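Local atomic coordinates of DNA primase (Aquifex aeolicus, PDB entry 2AU3), a protein that probably synthesises the short RNA primers from which DNA polymerase starts during DNA replication, copying single-stranded DNA. Residues A[296-299]-A[300-304]; A[326-329]-A[330-333]; A[274-277]-A[278-281]. All coordinates share one frame; numbering follows the deposited sequence.

Contact 1: A[296-299]-A[300-304]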
ATOM      1  N   GLY A 296      -2.096  21.162   3.572  1.00 21.45           N
ATOM      2  CA  GLY A 296      -2.011  22.407   4.308  1.00 22.20           C
ATOM      3  C   GLY A 296      -3.219  23.292   4.044  1.00 22.95           C
ATOM      4  O   GLY A 296      -3.103  24.400   3.518  1.00 22.93           O
ATOM      5  N   ASP A 297      -4.395  22.789   4.387  1.00 23.16           N
ATOM      6  CA  ASP A 297      -5.585  23.625   4.376  1.00 23.52           C
ATOM      7  C   ASP A 297      -6.481  23.226   5.544  1.00 23.95           C
ATOM      8  O   ASP A 297      -6.139  22.326   6.322  1.00 23.76           O
ATOM      9  CB  ASP A 297      -6.286  23.608   3.002  1.00 23.24           C
ATOM     10  CG  ASP A 297      -6.861  22.249   2.628  1.00 26.52           C
ATOM     11  OD1 ASP A 297      -6.814  21.297   3.445  1.00 29.68           O
ATOM     12  OD2 ASP A 297      -7.442  22.057   1.533  1.00 29.13           O
ATOM     13  N   ASP A 298      -7.617  23.893   5.664  1.00 23.74           N
ATOM     14  CA  ASP A 298      -8.516  23.659   6.756  1.00 23.71           C
ATOM     15  C   ASP A 298      -8.945  22.203   6.894  1.00 22.71           C
ATOM     16  O   ASP A 298      -8.792  21.611   7.961  1.00 22.84           O
ATOM     17  CB  ASP A 298      -9.744  24.545   6.630  1.00 25.17           C
ATOM     18  CG  ASP A 298     -10.556  24.550   7.877  1.00 27.44           C
ATOM     19  OD1 ASP A 298     -10.037  25.019   8.916  1.00 32.74           O
ATOM     20  OD2 ASP A 298     -11.700  24.064   7.927  1.00 31.11           O
ATOM     21  N   ALA A 299      -9.528  21.654   5.833  1.00 21.87           N
ATOM     22  CA  ALA A 299      -9.933  20.266   5.811  1.00 20.79           C
ATOM     23  C   ALA A 299      -8.806  19.273   6.164  1.00 20.23           C
ATOM     24  O   ALA A 299      -9.040  18.297   6.874  1.00 19.82           O
ATOM     25  CB  ALA A 299     -10.577  19.927   4.478  1.00 21.41           C
ATOM     26  N   GLY A 300      -7.595  19.533   5.693  1.00 20.33           N
ATOM     27  CA  GLY A 300      -6.455  18.683   6.023  1.00 20.35           C
ATOM     28  C   GLY A 300      -6.142  18.745   7.508  1.00 20.27           C
ATOM     29  O   GLY A 300      -5.925  17.723   8.169  1.00 20.06           O
ATOM     30  N   ARG A 301      -6.149  19.955   8.037  1.00 19.63           N
ATOM     31  CA  ARG A 301      -5.952  20.159   9.455  1.00 20.02           C
ATOM     32  C   ARG A 301      -7.042  19.481  10.261  1.00 19.16           C
ATOM     33  O   ARG A 301      -6.740  18.783  11.215  1.00 18.70           O
ATOM     34  CB  ARG A 301      -5.830  21.654   9.785  1.00 21.12           C
ATOM     35  CG  ARG A 301      -4.377  22.175   9.591  1.00 23.42           C
ATOM     36  CD  ARG A 301      -4.181  23.693   9.783  1.00 26.79           C
ATOM     37  NE  ARG A 301      -5.153  24.489   9.033  1.00 29.29           N
ATOM     38  CZ  ARG A 301      -4.881  25.145   7.903  1.00 29.47           C
ATOM     39  NH1 ARG A 301      -3.663  25.100   7.382  1.00 28.70           N
ATOM     40  NH2 ARG A 301      -5.825  25.851   7.299  1.00 27.75           N
ATOM     41  N   LYS A 302      -8.299  19.632   9.844  1.00 18.66           N
ATOM     42  CA  LYS A 302      -9.400  18.919  10.496  1.00 18.30           C
ATOM     43  C   LYS A 302      -9.298  17.383  10.396  1.00 18.30           C
ATOM     44  O   LYS A 302      -9.666  16.676  11.337  1.00 16.83           O
ATOM     45  CB  LYS A 302     -10.763  19.433  10.000  1.00 18.16           C
ATOM     46  CG  LYS A 302     -11.060  20.825  10.567  1.00 18.93           C
ATOM     47  CD  LYS A 302     -12.401  21.367  10.129  1.00 22.54           C
ATOM     48  CE  LYS A 302     -12.698  22.658  10.908  1.00 24.74           C
ATOM     49  NZ  LYS A 302     -14.069  23.089  10.672  1.00 23.05           N
ATOM     50  N   ALA A 303      -8.786  16.876   9.271  1.00 17.89           N
ATOM     51  CA  ALA A 303      -8.606  15.429   9.111  1.00 18.24           C
ATOM     52  C   ALA A 303      -7.485  14.882  10.007  1.00 17.86           C
ATOM     53  O   ALA A 303      -7.593  13.776  10.534  1.00 18.86           O
ATOM     54  CB  ALA A 303      -8.397  15.045   7.637  1.00 18.59           C
ATOM     55  N   MET A 304      -6.454  15.688  10.235  1.00 17.93           N
ATOM     56  CA  MET A 304      -5.374  15.323  11.140  1.00 18.08           C
ATOM     57  C   MET A 304      -5.918  15.249  12.562  1.00 18.30           C
ATOM     58  O   MET A 304      -5.582  14.347  13.311  1.00 17.59           O
ATOM     59  CB  MET A 304      -4.197  16.330  11.066  1.00 18.73           C
ATOM     60  CG  MET A 304      -3.362  16.283   9.726  1.00 19.83           C
ATOM     61  SD  MET A 304      -1.611  16.893   9.737  1.00 22.06           S
ATOM     62  CE  MET A 304      -1.265  16.511  11.135  1.00 20.36           C
TER
HETATM   63  O   HOH W   1     -14.740  22.788   8.001  1.00 32.45           O
HETATM   64  O   HOH W   2      -7.922  24.494  10.694  1.00 44.20           O
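Arg301 folds back over the first turn of helix 298-313 and lays one face of its guanidinium on the peptide that opens it, with Asp297 C 3.2 Å above the plane and offset toward the rim. The bend lies at chi3 (-49°), which turns the head group toward the N terminus of the helix. Arg301 NH2 lies 3.1 Å from Asp298 N, two donors facing each other, so no bond forms there. The polar grip comes from water 2, which lies in the guanidinium plane and links Arg301 NE (3.2 Å) to Asp298 OD1, and from the salt bridge of NH2 with Glu325. Losing the guanidinium to an alanine here would probably leave Glu325 without its cation and uncover the Asp297 peptide. On the next residue, Lys302 runs extended and crosses the Asp298 carboxylate at a slant; Lys302 CE touches Asp298 OD2 at 3.4 Å, but the salt bridge from NZ to OD2 is long, at 3.8 Å, and water 1 bridges the same two groups. Asp297 caps the helix, its OD1 accepting from Gly300 N at 3.0 Å (155°). As Asp297 is a predicted magnesium ligand, the chemistry implies a carboxylate whose OD1 is oriented by the helix N terminus beside the likely metal site.

Contact 2: A[326-329]-A[330-333]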
ATOM      1  N   GLY A 326      -2.240  26.056   1.670  1.00 22.12           N
ATOM      2  CA  GLY A 326      -2.385  25.890   0.237  1.00 22.31           C
ATOM      3  C   GLY A 326      -1.544  24.817  -0.424  1.00 21.66           C
ATOM      4  O   GLY A 326      -1.721  24.569  -1.621  1.00 22.27           O
ATOM      5  N   TYR A 327      -0.646  24.176   0.333  1.00 21.71           N
ATOM      6  CA  TYR A 327       0.237  23.136  -0.213  1.00 20.55           C
ATOM      7  C   TYR A 327      -0.207  21.739   0.171  1.00 20.62           C
ATOM      8  O   TYR A 327      -0.468  21.474   1.336  1.00 19.85           O
ATOM      9  CB  TYR A 327       1.670  23.327   0.306  1.00 20.60           C
ATOM     10  CG  TYR A 327       2.381  24.539  -0.292  1.00 21.96           C
ATOM     11  CD1 TYR A 327       3.301  24.390  -1.332  1.00 22.41           C
ATOM     12  CD2 TYR A 327       2.087  25.822   0.146  1.00 19.83           C
ATOM     13  CE1 TYR A 327       3.953  25.495  -1.883  1.00 21.43           C
ATOM     14  CE2 TYR A 327       2.720  26.946  -0.411  1.00 22.71           C
ATOM     15  CZ  TYR A 327       3.654  26.766  -1.416  1.00 22.09           C
ATOM     16  OH  TYR A 327       4.276  27.850  -1.966  1.00 21.06           O
ATOM     17  N   ASP A 328      -0.223  20.824  -0.798  1.00 20.09           N
ATOM     18  CA  ASP A 328      -0.261  19.405  -0.468  1.00 20.78           C
ATOM     19  C   ASP A 328       1.190  18.900  -0.577  1.00 19.70           C
ATOM     20  O   ASP A 328       2.065  19.666  -0.976  1.00 18.66           O
ATOM     21  CB  ASP A 328      -1.246  18.626  -1.364  1.00 20.16           C
ATOM     22  CG  ASP A 328      -0.833  18.596  -2.809  1.00 24.48           C
ATOM     23  OD1 ASP A 328       0.086  19.360  -3.179  1.00 23.08           O
ATOM     24  OD2 ASP A 328      -1.375  17.826  -3.655  1.00 31.52           O
ATOM     25  N   PRO A 329       1.483  17.674  -0.143  1.00 19.01           N
ATOM     26  CA  PRO A 329       2.850  17.161  -0.276  1.00 18.08           C
ATOM     27  C   PRO A 329       3.469  17.350  -1.675  1.00 18.18           C
ATOM     28  O   PRO A 329       4.621  17.736  -1.762  1.00 17.14           O
ATOM     29  CB  PRO A 329       2.701  15.675   0.073  1.00 17.87           C
ATOM     30  CG  PRO A 329       1.587  15.661   1.061  1.00 18.07           C
ATOM     31  CD  PRO A 329       0.621  16.748   0.621  1.00 18.21           C
ATOM     32  N   ASP A 330       2.706  17.077  -2.733  1.00 18.24           N
ATOM     33  CA  ASP A 330       3.176  17.171  -4.108  1.00 19.15           C
ATOM     34  C   ASP A 330       3.707  18.588  -4.438  1.00 18.97           C
ATOM     35  O   ASP A 330       4.832  18.734  -4.910  1.00 17.61           O
ATOM     36  CB  ASP A 330       2.012  16.812  -5.032  1.00 19.01           C
ATOM     37  CG  ASP A 330       2.298  17.096  -6.456  1.00 23.25           C
ATOM     38  OD1 ASP A 330       3.423  16.767  -6.947  1.00 23.41           O
ATOM     39  OD2 ASP A 330       1.442  17.640  -7.175  1.00 24.51           O
ATOM     40  N   GLU A 331       2.899  19.610  -4.144  1.00 18.57           N
ATOM     41  CA  GLU A 331       3.249  21.008  -4.433  1.00 19.00           C
ATOM     42  C   GLU A 331       4.390  21.499  -3.562  1.00 17.77           C
ATOM     43  O   GLU A 331       5.254  22.252  -4.020  1.00 17.31           O
ATOM     44  CB  GLU A 331       2.018  21.915  -4.256  1.00 19.46           C
ATOM     45  CG  GLU A 331       0.902  21.662  -5.280  1.00 23.91           C
ATOM     46  CD  GLU A 331       1.257  22.099  -6.701  1.00 31.78           C
ATOM     47  OE1 GLU A 331       2.406  22.566  -6.946  1.00 33.37           O
ATOM     48  OE2 GLU A 331       0.384  21.949  -7.601  1.00 34.97           O
ATOM     49  N   PHE A 332       4.381  21.094  -2.288  1.00 16.99           N
ATOM     50  CA  PHE A 332       5.513  21.404  -1.410  1.00 15.96           C
ATOM     51  C   PHE A 332       6.836  20.861  -1.971  1.00 15.70           C
ATOM     52  O   PHE A 332       7.831  21.588  -2.078  1.00 15.02           O
ATOM     53  CB  PHE A 332       5.294  20.910   0.026  1.00 15.39           C
ATOM     54  CG  PHE A 332       6.338  21.426   0.989  1.00 15.70           C
ATOM     55  CD1 PHE A 332       6.115  22.572   1.734  1.00 14.54           C
ATOM     56  CD2 PHE A 332       7.568  20.804   1.089  1.00 15.04           C
ATOM     57  CE1 PHE A 332       7.085  23.056   2.601  1.00 15.80           C
ATOM     58  CE2 PHE A 332       8.538  21.279   1.926  1.00 12.55           C
ATOM     59  CZ  PHE A 332       8.303  22.403   2.701  1.00 16.63           C
ATOM     60  N   ILE A 333       6.834  19.590  -2.354  1.00 15.18           N
ATOM     61  CA  ILE A 333       8.034  18.983  -2.945  1.00 14.79           C
ATOM     62  C   ILE A 333       8.433  19.679  -4.222  1.00 14.73           C
ATOM     63  O   ILE A 333       9.632  19.951  -4.433  1.00 14.44           O
ATOM     64  CB  ILE A 333       7.825  17.477  -3.240  1.00 13.95           C
ATOM     65  CG1 ILE A 333       7.803  16.673  -1.942  1.00 14.84           C
ATOM     66  CG2 ILE A 333       8.959  16.941  -4.171  1.00 14.53           C
ATOM     67  CD1 ILE A 333       7.128  15.266  -2.121  1.00 15.09           C
TER
HETATM   68  O   HOH W   3       0.138  15.377  -2.748  1.00 30.33           O
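The ring of Tyr327 meets the first turn of helix 329-336 with its edge: CD1 lies 3.6 Å from Phe332 N, and both Phe332 N and Glu331 C sit near the ring plane. With chi1 at -71°, CG is opposite the carbonyl carbon, which turns the ring edge to the backbone at Glu331 and Phe332; the OH bonds to Glu335. Phe332 adds its CB to this contact, 4.2 Å from Tyr327 CD1, while its own ring leads off to Phe336 and Leu341.

Asp328 takes a different rotamer from Tyr327. Its CG stands between the backbone N and the carbonyl carbon (chi1 65°), which brings OD1 to Glu331 N at 3.0 Å; the donor approaches on the syn side, 30° out of the carboxylate plane. Glu331 CG packs on Asp328 OD1 at 3.2 Å, and the chain then bends at chi2, carrying its carboxylate away. Asp330 lies beside Asp328 and points the same way, their OD2 atoms 4.5 Å apart; Lys334 and Arg258 pair with Asp330 and would probably offset the like charges. Water 3 accepts from Asp330 N and donates weakly to Asp328 OD2. The backbone bond from Phe332 N to Asp328 O, 3.0 Å long, closes the turn. Together these features make an Asp N-cap followed by proline in the first helical position, set in the Toprim-like region with Asp328 against Asp295, a predicted magnesium ligand.

Contact 3: A[274-277]-A[278-281]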
ATOM      1  N   ALA A 274     -10.630   8.335   5.178  1.00 25.03           N
ATOM      2  CA  ALA A 274     -10.118   8.691   6.513  1.00 20.98           C
ATOM      3  C   ALA A 274      -9.558   7.481   7.276  1.00 17.72           C
ATOM      4  O   ALA A 274     -10.111   6.392   7.247  1.00 16.51           O
ATOM      5  CB  ALA A 274     -11.186   9.382   7.353  1.00 19.53           C
ATOM      6  N   LEU A 275      -8.478   7.713   7.986  1.00 15.74           N
ATOM      7  CA  LEU A 275      -7.892   6.688   8.809  1.00 15.10           C
ATOM      8  C   LEU A 275      -8.987   6.090   9.730  1.00 15.60           C
ATOM      9  O   LEU A 275      -9.810   6.818  10.266  1.00 15.05           O
ATOM     10  CB  LEU A 275      -6.739   7.277   9.622  1.00 14.42           C
ATOM     11  CG  LEU A 275      -6.062   6.302  10.575  1.00 13.48           C
ATOM     12  CD1 LEU A 275      -5.062   5.474   9.817  1.00 12.01           C
ATOM     13  CD2 LEU A 275      -5.379   7.098  11.698  1.00 13.12           C
ATOM     14  N   THR A 276      -9.008   4.768   9.861  1.00 15.31           N
ATOM     15  CA  THR A 276      -9.908   4.101  10.805  1.00 16.07           C
ATOM     16  C   THR A 276      -9.120   3.622  11.989  1.00 16.08           C
ATOM     17  O   THR A 276      -7.909   3.505  11.922  1.00 14.27           O
ATOM     18  CB  THR A 276     -10.599   2.888  10.180  1.00 16.23           C
ATOM     19  OG1 THR A 276      -9.623   1.855   9.967  1.00 17.94           O
ATOM     20  CG2 THR A 276     -11.185   3.225   8.782  1.00 13.54           C
ATOM     21  N   GLN A 277      -9.818   3.306  13.079  1.00 16.78           N
ATOM     22  CA  GLN A 277      -9.179   2.675  14.231  1.00 16.52           C
ATOM     23  C   GLN A 277      -8.438   1.369  13.889  1.00 17.15           C
ATOM     24  O   GLN A 277      -7.307   1.144  14.370  1.00 14.61           O
ATOM     25  CB  GLN A 277     -10.218   2.415  15.342  1.00 17.69           C
ATOM     26  CG  GLN A 277      -9.575   2.000  16.683  1.00 17.14           C
ATOM     27  CD  GLN A 277      -8.694   3.118  17.271  1.00 17.75           C
ATOM     28  OE1 GLN A 277      -7.471   2.976  17.401  1.00 21.56           O
ATOM     29  NE2 GLN A 277      -9.313   4.199  17.635  1.00 16.44           N
ATOM     30  N   ASN A 278      -9.061   0.499  13.084  1.00 17.55           N
ATOM     31  CA  ASN A 278      -8.384  -0.743  12.699  1.00 19.12           C
ATOM     32  C   ASN A 278      -7.071  -0.430  11.977  1.00 18.03           C
ATOM     33  O   ASN A 278      -6.098  -1.112  12.191  1.00 18.29           O
ATOM     34  CB  ASN A 278      -9.260  -1.655  11.816  1.00 19.79           C
ATOM     35  CG  ASN A 278     -10.326  -2.387  12.614  1.00 24.38           C
ATOM     36  OD1 ASN A 278     -10.224  -2.507  13.836  1.00 30.05           O
ATOM     37  ND2 ASN A 278     -11.368  -2.878  11.923  1.00 27.70           N
ATOM     38  N   GLN A 279      -7.061   0.594  11.119  1.00 17.03           N
ATOM     39  CA  GLN A 279      -5.822   1.003  10.444  1.00 16.26           C
ATOM     40  C   GLN A 279      -4.766   1.577  11.430  1.00 16.37           C
ATOM     41  O   GLN A 279      -3.563   1.289  11.308  1.00 15.88           O
ATOM     42  CB  GLN A 279      -6.106   2.020   9.332  1.00 16.62           C
ATOM     43  CG  GLN A 279      -6.827   1.447   8.123  1.00 14.47           C
ATOM     44  CD  GLN A 279      -7.506   2.518   7.284  1.00 16.95           C
ATOM     45  OE1 GLN A 279      -7.529   3.720   7.660  1.00 15.08           O
ATOM     46  NE2 GLN A 279      -8.088   2.103   6.166  1.00 14.60           N
ATOM     47  N   ALA A 280      -5.220   2.396  12.385  1.00 15.60           N
ATOM     48  CA  ALA A 280      -4.327   2.908  13.425  1.00 15.49           C
ATOM     49  C   ALA A 280      -3.766   1.755  14.294  1.00 15.17           C
ATOM     50  O   ALA A 280      -2.571   1.715  14.560  1.00 15.32           O
ATOM     51  CB  ALA A 280      -5.012   3.955  14.261  1.00 13.99           C
ATOM     52  N   ASN A 281      -4.628   0.828  14.716  1.00 16.41           N
ATOM     53  CA  ASN A 281      -4.204  -0.393  15.412  1.00 16.43           C
ATOM     54  C   ASN A 281      -3.158  -1.151  14.587  1.00 16.76           C
ATOM     55  O   ASN A 281      -2.126  -1.539  15.107  1.00 17.63           O
ATOM     56  CB  ASN A 281      -5.390  -1.344  15.675  1.00 16.97           C
ATOM     57  CG  ASN A 281      -6.414  -0.795  16.704  1.00 16.66           C
ATOM     58  OD1 ASN A 281      -7.478  -1.371  16.877  1.00 15.96           O
ATOM     59  ND2 ASN A 281      -6.097   0.313  17.348  1.00 12.63           N
TER
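Thr276 OG1 has two partners: it accepts from Gln279 N at 3.1 Å and is hydrogen-bonded to Gly228 O. A chi1 of 70° places this hydroxyl between the backbone N and the carbonyl carbon, over the start of helix 277-284. Gln279 answers in the reverse direction. Its chain, extended beyond CG, crosses Thr276 at a slant and delivers OE1 to Thr276 N at 2.9 Å; the donor stands above the amide carbonyl plane, 49° out of it. The other end of that amide, NE2, donates to Lys227 O, which fixes its rotation. Leu275 and Gln279 run antiparallel alongside one another, CD1 of the leucine resting on CB of the glutamine at 3.6 Å. Leu275 CD2 reaches Ala280 CB at 4.1 Å, and both Leu275 and Ala280 continue the apolar contact onto Leu311 of helix 298-313. Further round the turn, Asn281 N bonds to Gln277 O at 2.7 Å, nearly straight at 176°. The reciprocal pair of side-chain-to-backbone bonds between Thr276 and Gln279 is a capping box, here starting the helix that follows strand 267-270 in the Toprim domain.

Overall arrangement
Following the chain, contact 3 comes first: after strand 267-270 it turns the loop into helix 277-284. Strand 289-293 follows, and contact 1 starts helix 298-313 of the beta-alpha-beta unit completed by strand 317-321. Contact 2 then ends the loop after that strand and opens helix 329-336. The three are in series, none nested or crossed. Contacts 1 and 2 touch through two probable backbone hydrogen bonds, Gly296 O to Gly326 N (2.6 Å) and Gly296 N to Tyr327 O (2.8 Å), joining two loops beside the predicted magnesium site. Contact 3 stands apart, its centre about 17 Å from that of contact 1 and about 24 Å from that of contact 2, yet it meets helix 298-313 further along.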